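PDB 3QFK: uncharacterized protein from Staphylococcus aureus subsp. aureus, which is of unknown function but belongs to the calcineurin-like metallophosphoesterases and carries a C-terminal domain of the 5'-nucleotidase family. Local coordinates for residues A[110-115]-A[174-179]. Numbering follows the deposited sequence.
Sequences HEFNYG and EHIQSL. With AKG (2-oxoglutaric acid), chain D.
Asn113 OD1 accepts a nearly straight hydrogen bond from His110 ND1 (2.8 Å, 175° at the hydrogen); the oxygen lies in the imidazole plane, although the donor is tilted from the amide's carbonyl plane. His110 lies in the Gly-Asn-His-Glu motif (Gly108 to Glu111) of the metallophosphoesterase family; its neighbour Asn109 binds the manganese ion together with His207, His247 and Asp72, the last of which also binds zinc. The bond at ND1 helps fix the rotation of the ring, and NE2 gives a longer, bent bond to 2-oxoglutaric acid O2 (3.2 Å). Asn113 ND2 reaches Glu171 OE2, while Glu171 OE1 accepts from His175 ND1, so one carboxylate joins the two segments. The turn Phe112-Gly115, a type I turn closed by Gly115 N to Phe112 O (3.0 Å), rests on the His175 imidazole: Gly115 CA stands 3.7 Å from the ring centroid and only 25° off its normal, a CH-pi contact over one face, with Gly115 N above the same ring. In His175, chi1 of -66° sets CG beside the backbone N, and the ring turns one face to Gly115. Phe112 O approaches ND1, but the angle is too poor for a bond; ND1 is already engaged with Glu171. The buried Phe112 ring meets Leu179 obliquely, the two side chains coming from opposite directions, and Leu116 and Leu119 of helix 116-125 add to this apolar patch. Ile176 CG2 sits farther off, 4.3 Å from Phe112 CD2, whereas Leu179 CD1 comes to 3.5 Å from Phe112 CE2.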
loop_
_atom_site.group_PDB
_atom_site.type_symbol
_atom_site.label_atom_id
_atom_site.label_comp_id
_atom_site.label_asym_id
_atom_site.label_seq_id
_atom_site.Cartn_x
_atom_site.Cartn_y
_atom_site.Cartn_z
ATOM N N HIS A 110 -1.448 -3.868 -4.939
ATOM C CA HIS A 110 -2.432 -2.879 -5.359
ATOM C C HIS A 110 -2.874 -2.953 -6.826
ATOM O O HIS A 110 -3.903 -2.374 -7.167
ATOM C CB HIS A 110 -2.042 -1.465 -4.923
ATOM C CG HIS A 110 -2.101 -1.279 -3.436
ATOM N ND1 HIS A 110 -3.290 -1.114 -2.759
ATOM C CD2 HIS A 110 -1.128 -1.279 -2.492
ATOM C CE1 HIS A 110 -3.046 -0.995 -1.464
ATOM N NE2 HIS A 110 -1.741 -1.106 -1.274
ATOM N N GLU A 111 -2.166 -3.714 -7.663
ATOM C CA GLU A 111 -2.598 -3.898 -9.056
ATOM C C GLU A 111 -3.936 -4.674 -9.206
ATOM O O GLU A 111 -4.510 -4.720 -10.299
ATOM C CB GLU A 111 -1.527 -4.590 -9.893
ATOM C CG GLU A 111 -0.546 -3.628 -10.564
ATOM C CD GLU A 111 0.332 -2.922 -9.592
ATOM O OE1 GLU A 111 0.014 -1.761 -9.251
ATOM O OE2 GLU A 111 1.308 -3.553 -9.117
ATOM N N PHE A 112 -4.396 -5.295 -8.123
ATOM C CA PHE A 112 -5.660 -6.065 -8.116
ATOM C C PHE A 112 -6.867 -5.289 -7.519
ATOM O O PHE A 112 -8.011 -5.769 -7.571
ATOM C CB PHE A 112 -5.456 -7.377 -7.331
ATOM C CG PHE A 112 -4.423 -8.293 -7.942
ATOM C CD1 PHE A 112 -3.075 -8.153 -7.630
ATOM C CD2 PHE A 112 -4.800 -9.279 -8.857
ATOM C CE1 PHE A 112 -2.113 -8.978 -8.225
ATOM C CE2 PHE A 112 -3.854 -10.106 -9.451
ATOM C CZ PHE A 112 -2.513 -9.967 -9.131
ATOM N N ASN A 113 -6.611 -4.096 -6.967
ATOM C CA ASN A 113 -7.644 -3.291 -6.315
ATOM C C ASN A 113 -8.894 -2.984 -7.160
ATOM O O ASN A 113 -9.934 -2.731 -6.600
ATOM C CB ASN A 113 -7.074 -1.946 -5.810
ATOM C CG ASN A 113 -6.254 -2.064 -4.514
ATOM O OD1 ASN A 113 -5.724 -1.061 -4.042
ATOM N ND2 ASN A 113 -6.190 -3.255 -3.918
ATOM N N TYR A 114 -8.797 -2.984 -8.484
ATOM C CA TYR A 114 -9.967 -2.669 -9.312
ATOM C C TYR A 114 -10.468 -3.879 -10.102
ATOM O O TYR A 114 -11.281 -3.739 -11.032
ATOM C CB TYR A 114 -9.666 -1.512 -10.284
ATOM C CG TYR A 114 -9.025 -0.293 -9.648
ATOM C CD1 TYR A 114 -9.717 0.491 -8.720
ATOM C CD2 TYR A 114 -7.736 0.104 -10.016
ATOM C CE1 TYR A 114 -9.125 1.611 -8.140
ATOM C CE2 TYR A 114 -7.142 1.228 -9.459
ATOM C CZ TYR A 114 -7.835 1.971 -8.523
ATOM O OH TYR A 114 -7.226 3.061 -7.986
ATOM N N GLY A 115 -9.980 -5.064 -9.762
ATOM C CA GLY A 115 -10.423 -6.263 -10.439
ATOM C C GLY A 115 -9.458 -6.757 -11.489
ATOM O O GLY A 115 -8.599 -6.001 -11.983
ATOM N N GLU A 174 -13.997 -11.419 -5.101
ATOM C CA GLU A 174 -14.428 -11.375 -6.487
ATOM C C GLU A 174 -13.279 -10.964 -7.417
ATOM O O GLU A 174 -13.250 -11.358 -8.577
ATOM C CB GLU A 174 -15.609 -10.402 -6.656
ATOM C CG GLU A 174 -16.855 -10.735 -5.835
ATOM C CD GLU A 174 -16.701 -10.454 -4.327
ATOM O OE1 GLU A 174 -16.008 -9.471 -3.948
ATOM O OE2 GLU A 174 -17.296 -11.211 -3.530
ATOM N N HIS A 175 -12.329 -10.181 -6.908
ATOM C CA HIS A 175 -11.215 -9.730 -7.734
ATOM C C HIS A 175 -10.128 -10.772 -7.993
ATOM O O HIS A 175 -9.380 -10.626 -8.958
ATOM C CB HIS A 175 -10.532 -8.467 -7.167
ATOM C CG HIS A 175 -11.394 -7.242 -7.175
ATOM N ND1 HIS A 175 -11.133 -6.153 -6.376
ATOM C CD2 HIS A 175 -12.550 -6.964 -7.827
ATOM C CE1 HIS A 175 -12.055 -5.228 -6.587
ATOM N NE2 HIS A 175 -12.938 -5.705 -7.448
ATOM N N ILE A 176 -10.025 -11.792 -7.149
ATOM C CA ILE A 176 -8.965 -12.802 -7.283
ATOM C C ILE A 176 -9.432 -14.275 -7.298
ATOM O O ILE A 176 -8.615 -15.170 -7.151
ATOM C CB ILE A 176 -7.939 -12.659 -6.107
ATOM C CG1 ILE A 176 -8.604 -12.974 -4.748
ATOM C CG2 ILE A 176 -7.337 -11.276 -6.093
ATOM C CD1 ILE A 176 -7.621 -13.006 -3.566
ATOM N N GLN A 177 -10.724 -14.518 -7.505
ATOM C CA GLN A 177 -11.315 -15.889 -7.387
ATOM C C GLN A 177 -10.668 -17.036 -8.185
ATOM O O GLN A 177 -10.703 -18.203 -7.744
ATOM C CB GLN A 177 -12.826 -15.845 -7.717
ATOM C CG GLN A 177 -13.123 -15.426 -9.177
ATOM C CD GLN A 177 -14.604 -15.236 -9.459
ATOM O OE1 GLN A 177 -15.414 -15.025 -8.545
ATOM N NE2 GLN A 177 -14.965 -15.284 -10.741
ATOM N N SER A 178 -10.105 -16.723 -9.345
ATOM C CA SER A 178 -9.494 -17.738 -10.194
ATOM C C SER A 178 -7.984 -17.835 -10.011
ATOM O O SER A 178 -7.318 -18.604 -10.702
ATOM C CB SER A 178 -9.747 -17.368 -11.649
ATOM O OG SER A 178 -9.114 -16.130 -11.938
ATOM N N LEU A 179 -7.439 -17.051 -9.095
ATOM C CA LEU A 179 -6.008 -17.012 -8.921
ATOM C C LEU A 179 -5.500 -17.913 -7.831
ATOM O O LEU A 179 -6.212 -18.201 -6.875
ATOM C CB LEU A 179 -5.573 -15.564 -8.635
ATOM C CG LEU A 179 -5.935 -14.574 -9.755
ATOM C CD1 LEU A 179 -5.600 -13.126 -9.383
ATOM C CD2 LEU A 179 -5.244 -14.964 -11.037
HETATM C C1 AKG D . -2.190 -0.333 2.347
HETATM O O1 AKG D . -1.819 0.824 2.628
HETATM O O2 AKG D . -1.387 -1.171 1.886
HETATM C C2 AKG D . -3.590 -0.736 2.545
HETATM O O5 AKG D . -3.985 -1.734 1.970
HETATM C C3 AKG D . -4.538 0.066 3.424
HETATM C C4 AKG D . -5.586 -0.804 4.127
HETATM C C5 AKG D . -6.993 -0.346 3.814
HETATM O O3 AKG D . -7.740 0.033 4.742
HETATM O O4 AKG D . -7.374 -0.371 2.631
#